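Udp-n-acetylglucosamine pyrophosphorylase (Trypanosoma brucei, PDB 4BQH) probably catalyses the transfer of a uridylyl group from UTP to N-acetylglucosamine 1-phosphate, yielding UDP-N-acetylglucosamine and diphosphate. Local coordinates at residues L147-H151 with N280-A286; C152-R156 with Y197-E201. All blocks are in the same frame, centred on the assembly; numbering follows the deposited sequence.

How the contacts relate
Both contacts are made by successive parts of helix 147-166, whose first turn serves contact 1 and whose next turn serves contact 2; their centres lie about 12 Å apart. Contact 1 joins the helix to the loop that leaves strand 275-280 of the central mixed sheet, contact 2 to the loop between helix 185-194 and strand 205-209. Along the chain, contact 2 is nested inside the long chain loop closed by contact 1. The two also meet directly: Lys154 NZ reaches Ala286 O at 2.8 Å, probably as a hydrogen bond, and Met149 packs on Phe198. One helix thus ties two loops of the nucleotidyltransferase fold together.

Contact 1. Residues L147-H151 with N280-A286; sequences LFMMH and NIDNLLA
Asn280 O accepts a hydrogen bond at 2.8 Å from a water (water 1) that also lies 2.9 Å from His151 NE2, so a single solvent molecule bridges the end of strand 275-280 to the helix. The same carbonyl receives Asn283 N, which closes the type I turn 280-283, and these two bonds grip it. The water sits in the plane of the imidazole at its edge, whereas one face of that ring is covered by Ile281. The methyl CD1 of Ile281 lies 3.5 Å above the plane, offset toward the rim, and makes a CH-pi contact 23° off the ring normal. Ala286 CB approaches the same ring obliquely, 3.8 Å from His151 CE1.

Helix 147-166 here packs against the parallel part of the central sheet, in keeping with the GT-A clan to which the family belongs; Ile118 of the neighbouring strand 114-119 touches both His151 and Ile281. Ile281 CG1 is anti to its backbone N (chi1 -166°), and a bend at chi2 then turns CD1 in among Leu147, Phe148 and His151. Its CD1 comes 4.0 Å from Phe148 CD1, the two side chains crossing at about a right angle, and the Phe148 ring itself meets Phe192 edge-to-face.

Farther along the loop, Leu284 CD1 is shared by two helix residues: Leu147 CD2 touches it at 3.6 Å, and Met150 folds its chain at chi3 (-65°) to set CE against the same methyl. Two Asx turns shape the loop. Asn280 OD1 takes Asp282 N at 2.8 Å, while Asn283 OD1 takes Leu285 N from above its carbonyl plane and also accepts from Gly435 N.

Contact 2. Residues C152-R156 with Y197-E201; sequences CEKIR and YFGLE
Cys152 and Arg156, one helical turn apart, direct their side chains to the loop 197-201, with Leu200 lying against both. The loop follows helix 185-194 and leads into strand 205-209, so the contact lies within a helix-loop-strand connection of the alpha/beta nucleotidyltransferase fold, where helix 147-166 covers it. Leu176 of strand 175-180 touches Cys152, Ile155 and Leu200 and places the apolar part beside the central sheet.

The thiol of Cys152 points between two partners. SG touches Leu200 CD1 at 3.5 Å and approaches the Phe198 ring obliquely, a sulfur-aromatic contact with SG 5.0 Å from the ring centroid and 64° off its normal. The CB atoms of Cys152 and Phe198 meet at 3.6 Å, yet the ring turns away from helix residues 152-156 toward Phe191 and Phe192, meeting the latter edge-to-face. Leu200 spreads its two methyls: while CD1 serves the thiol, CD2 lies 3.7 Å from Arg156 CG and also reaches Ile155 CG2, the Ile155 and Leu200 side chains crossing at about a right angle.

Arg156 runs out over the loop backbone and bends at chi3 (63°), which brings its guanidinium over Gly199. Gly199 CA lies 3.5 Å above that plane, offset toward the rim. With no side chain on Gly199, the guanidinium comes down directly on the loop backbone. The bend also delivers NH1 to Phe198 O, the one hydrogen bond across the two segments, 2.9 Å long but distinctly bent at 134°, with NH1 lying above the Phe198 carbonyl plane.

Contact 1. Residues L147-H151 with N280-A286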
loop_
_atom_site.group_PDB
_atom_site.type_symbol
_atom_site.label_atom_id
_atom_site.label_comp_id
_atom_site.label_asym_id
_atom_site.label_seq_id
_atom_site.Cartn_x
_atom_site.Cartn_y
_atom_site.Cartn_z
ATOM N N LEU A 147 0.181 -6.162 12.530
ATOM C CA LEU A 147 0.223 -5.086 11.558
ATOM C C LEU A 147 -1.197 -4.611 11.192
ATOM O O LEU A 147 -1.422 -3.407 11.135
ATOM C CB LEU A 147 1.048 -5.494 10.325
ATOM C CG LEU A 147 2.531 -5.773 10.618
ATOM C CD1 LEU A 147 3.142 -6.351 9.345
ATOM C CD2 LEU A 147 3.279 -4.525 11.059
ATOM N N PHE A 148 -2.148 -5.526 10.989
ATOM C CA PHE A 148 -3.551 -5.117 10.740
ATOM C C PHE A 148 -4.074 -4.227 11.868
ATOM O O PHE A 148 -4.651 -3.187 11.615
ATOM C CB PHE A 148 -4.503 -6.307 10.566
ATOM C CG PHE A 148 -4.525 -6.902 9.177
ATOM C CD1 PHE A 148 -4.641 -6.092 8.047
ATOM C CD2 PHE A 148 -4.535 -8.292 9.002
ATOM C CE1 PHE A 148 -4.706 -6.655 6.767
ATOM C CE2 PHE A 148 -4.608 -8.863 7.714
ATOM C CZ PHE A 148 -4.685 -8.043 6.593
ATOM N N MET A 149 -3.844 -4.630 13.112
ATOM C CA MET A 149 -4.380 -3.891 14.240
ATOM C C MET A 149 -3.859 -2.467 14.277
ATOM O O MET A 149 -4.634 -1.538 14.480
ATOM C CB MET A 149 -4.061 -4.607 15.558
ATOM C CG MET A 149 -4.590 -3.873 16.777
ATOM S SD MET A 149 -4.579 -5.052 18.134
ATOM C CE MET A 149 -5.338 -4.061 19.417
ATOM N N MET A 150 -2.555 -2.289 14.053
ATOM C CA MET A 150 -1.966 -0.948 14.085
ATOM C C MET A 150 -2.489 -0.070 12.933
ATOM O O MET A 150 -2.722 1.119 13.134
ATOM C CB MET A 150 -0.440 -0.985 14.148
ATOM C CG MET A 150 0.077 -1.378 15.543
ATOM S SD MET A 150 1.875 -1.524 15.670
ATOM C CE MET A 150 2.146 -2.912 14.586
ATOM N N HIS A 151 -2.686 -0.655 11.756
ATOM C CA HIS A 151 -3.333 0.081 10.653
ATOM C C HIS A 151 -4.695 0.587 11.030
ATOM O O HIS A 151 -5.004 1.757 10.788
ATOM C CB HIS A 151 -3.423 -0.736 9.365
ATOM C CG HIS A 151 -2.326 -0.419 8.364
ATOM N ND1 HIS A 151 -1.027 -0.701 8.607
ATOM C CD2 HIS A 151 -2.376 0.141 7.093
ATOM C CE1 HIS A 151 -0.262 -0.318 7.532
ATOM N NE2 HIS A 151 -1.080 0.202 6.614
ATOM N N ASN A 280 1.079 -0.867 1.260
ATOM C CA ASN A 280 1.303 -2.261 1.600
ATOM C C ASN A 280 1.249 -2.474 3.123
ATOM O O ASN A 280 1.787 -1.665 3.881
ATOM C CB ASN A 280 2.688 -2.675 1.091
ATOM C CG ASN A 280 2.857 -4.184 1.013
ATOM O OD1 ASN A 280 2.695 -4.926 1.994
ATOM N ND2 ASN A 280 3.208 -4.649 -0.186
ATOM N N ILE A 281 0.609 -3.572 3.543
ATOM C CA ILE A 281 0.511 -3.906 4.958
ATOM C C ILE A 281 1.888 -4.106 5.591
ATOM O O ILE A 281 2.007 -4.034 6.808
ATOM C CB ILE A 281 -0.403 -5.139 5.202
ATOM C CG1 ILE A 281 -0.800 -5.287 6.702
ATOM C CG2 ILE A 281 0.255 -6.405 4.712
ATOM C CD1 ILE A 281 -1.224 -4.031 7.440
ATOM N N ASP A 282 2.921 -4.333 4.766
ATOM C CA ASP A 282 4.294 -4.526 5.310
ATOM C C ASP A 282 4.978 -3.283 5.892
ATOM O O ASP A 282 6.033 -3.391 6.526
ATOM C CB ASP A 282 5.216 -5.223 4.281
ATOM C CG ASP A 282 5.692 -4.311 3.144
ATOM O OD1 ASP A 282 5.473 -3.070 3.144
ATOM O OD2 ASP A 282 6.322 -4.858 2.193
ATOM N N ASN A 283 4.384 -2.112 5.689
ATOM C CA ASN A 283 5.048 -0.879 6.073
ATOM C C ASN A 283 4.665 -0.498 7.485
ATOM O O ASN A 283 3.578 0.042 7.717
ATOM C CB ASN A 283 4.680 0.241 5.109
ATOM C CG ASN A 283 5.435 1.515 5.398
ATOM O OD1 ASN A 283 6.288 1.553 6.288
ATOM N ND2 ASN A 283 5.119 2.567 4.671
ATOM N N LEU A 284 5.552 -0.781 8.439
ATOM C CA LEU A 284 5.238 -0.490 9.832
ATOM C C LEU A 284 5.037 1.000 10.074
ATOM O O LEU A 284 4.307 1.388 11.002
ATOM C CB LEU A 284 6.366 -0.981 10.748
ATOM C CG LEU A 284 6.108 -0.874 12.262
ATOM C CD1 LEU A 284 4.947 -1.758 12.719
ATOM C CD2 LEU A 284 7.379 -1.243 13.040
ATOM N N LEU A 285 5.705 1.833 9.271
ATOM C CA LEU A 285 5.655 3.277 9.468
ATOM C C LEU A 285 4.587 3.993 8.613
ATOM O O LEU A 285 4.617 5.218 8.496
ATOM C CB LEU A 285 7.017 3.894 9.191
ATOM C CG LEU A 285 8.109 3.841 10.275
ATOM C CD1 LEU A 285 8.195 2.543 11.069
ATOM C CD2 LEU A 285 9.415 4.150 9.558
ATOM N N ALA A 286 3.643 3.237 8.074
ATOM C CA ALA A 286 2.705 3.777 7.087
ATOM C C ALA A 286 1.899 4.928 7.686
ATOM O O ALA A 286 1.353 4.810 8.795
ATOM C CB ALA A 286 1.772 2.690 6.594
HETATM O O HOH W 1 0.366 0.774 4.216
#

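Contact 2. Residues C152-R156 with Y197-E201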
loop_
_atom_site.group_PDB
_atom_site.type_symbol
_atom_site.label_atom_id
_atom_site.label_comp_id
_atom_site.label_asym_id
_atom_site.label_seq_id
_atom_site.Cartn_x
_atom_site.Cartn_y
_atom_site.Cartn_z
ATOM N N CYS A 152 -5.513 -0.267 11.641
ATOM C CA CYS A 152 -6.880 0.114 12.005
ATOM C C CYS A 152 -6.911 1.172 13.106
ATOM O O CYS A 152 -7.773 2.058 13.105
ATOM C CB CYS A 152 -7.697 -1.113 12.408
ATOM S SG CYS A 152 -7.946 -2.283 11.048
ATOM N N GLU A 153 -5.969 1.088 14.040
ATOM C CA GLU A 153 -5.890 2.079 15.086
ATOM C C GLU A 153 -5.452 3.429 14.541
ATOM O O GLU A 153 -5.914 4.464 15.008
ATOM C CB GLU A 153 -4.949 1.604 16.194
ATOM C CG GLU A 153 -5.601 0.539 17.038
ATOM C CD GLU A 153 -4.730 0.063 18.195
ATOM O OE1 GLU A 153 -3.611 0.576 18.381
ATOM O OE2 GLU A 153 -5.198 -0.841 18.918
ATOM N N LYS A 154 -4.587 3.436 13.517
ATOM C CA LYS A 154 -4.234 4.700 12.880
ATOM C C LYS A 154 -5.478 5.334 12.242
ATOM O O LYS A 154 -5.688 6.536 12.360
ATOM C CB LYS A 154 -3.122 4.506 11.840
ATOM C CG LYS A 154 -1.756 4.209 12.476
ATOM C CD LYS A 154 -0.714 3.789 11.429
ATOM C CE LYS A 154 0.681 3.669 12.050
ATOM N NZ LYS A 154 1.678 3.194 11.022
ATOM N N ILE A 155 -6.323 4.519 11.619
ATOM C CA ILE A 155 -7.546 5.056 11.004
ATOM C C ILE A 155 -8.428 5.641 12.095
ATOM O O ILE A 155 -8.931 6.766 11.960
ATOM C CB ILE A 155 -8.322 3.968 10.254
ATOM C CG1 ILE A 155 -7.542 3.581 8.994
ATOM C CG2 ILE A 155 -9.759 4.422 9.928
ATOM C CD1 ILE A 155 -8.138 2.434 8.217
ATOM N N ARG A 156 -8.623 4.877 13.162
ATOM C CA ARG A 156 -9.465 5.371 14.285
ATOM C C ARG A 156 -8.967 6.704 14.836
ATOM O O ARG A 156 -9.760 7.618 15.137
ATOM C CB ARG A 156 -9.548 4.313 15.392
ATOM C CG ARG A 156 -10.478 3.158 15.023
ATOM C CD ARG A 156 -10.261 1.939 15.889
ATOM N NE ARG A 156 -10.587 2.280 17.274
ATOM C CZ ARG A 156 -10.135 1.621 18.328
ATOM N NH1 ARG A 156 -9.366 0.538 18.179
ATOM N NH2 ARG A 156 -10.467 2.049 19.534
ATOM N N TYR A 197 -12.967 -6.355 14.355
ATOM C CA TYR A 197 -12.515 -5.377 13.338
ATOM C C TYR A 197 -11.615 -4.305 13.917
ATOM O O TYR A 197 -11.552 -3.191 13.406
ATOM C CB TYR A 197 -13.712 -4.771 12.562
ATOM C CG TYR A 197 -14.621 -5.818 11.984
ATOM C CD1 TYR A 197 -14.395 -6.367 10.715
ATOM C CD2 TYR A 197 -15.701 -6.295 12.726
ATOM C CE1 TYR A 197 -15.228 -7.369 10.207
ATOM C CE2 TYR A 197 -16.527 -7.280 12.232
ATOM C CZ TYR A 197 -16.294 -7.817 10.986
ATOM O OH TYR A 197 -17.164 -8.780 10.527
ATOM N N PHE A 198 -10.904 -4.659 14.989
ATOM C CA PHE A 198 -9.914 -3.778 15.645
ATOM C C PHE A 198 -10.487 -2.415 16.014
ATOM O O PHE A 198 -9.781 -1.405 16.022
ATOM C CB PHE A 198 -8.628 -3.668 14.803
ATOM C CG PHE A 198 -8.044 -5.015 14.435
ATOM C CD1 PHE A 198 -7.374 -5.785 15.389
ATOM C CD2 PHE A 198 -8.206 -5.535 13.150
ATOM C CE1 PHE A 198 -6.854 -7.038 15.048
ATOM C CE2 PHE A 198 -7.684 -6.785 12.805
ATOM C CZ PHE A 198 -7.009 -7.529 13.762
ATOM N N GLY A 199 -11.763 -2.417 16.364
ATOM C CA GLY A 199 -12.435 -1.197 16.807
ATOM C C GLY A 199 -13.151 -0.427 15.706
ATOM O O GLY A 199 -13.865 0.534 15.996
ATOM N N LEU A 200 -12.953 -0.835 14.447
ATOM C CA LEU A 200 -13.684 -0.254 13.315
ATOM C C LEU A 200 -15.114 -0.784 13.236
ATOM O O LEU A 200 -15.419 -1.841 13.775
ATOM C CB LEU A 200 -12.982 -0.562 11.983
ATOM C CG LEU A 200 -11.552 -0.029 11.859
ATOM C CD1 LEU A 200 -10.949 -0.495 10.540
ATOM C CD2 LEU A 200 -11.515 1.486 11.931
ATOM N N GLU A 201 -15.988 -0.068 12.540
ATOM C CA GLU A 201 -17.315 -0.616 12.217
ATOM C C GLU A 201 -17.212 -1.666 11.122
ATOM O O GLU A 201 -16.531 -1.454 10.127
ATOM C CB GLU A 201 -18.247 0.489 11.730
ATOM C CG GLU A 201 -18.464 1.633 12.709
ATOM C CD GLU A 201 -19.175 2.833 12.070
ATOM O OE1 GLU A 201 -19.182 2.972 10.820
ATOM O OE2 GLU A 201 -19.720 3.663 12.823
#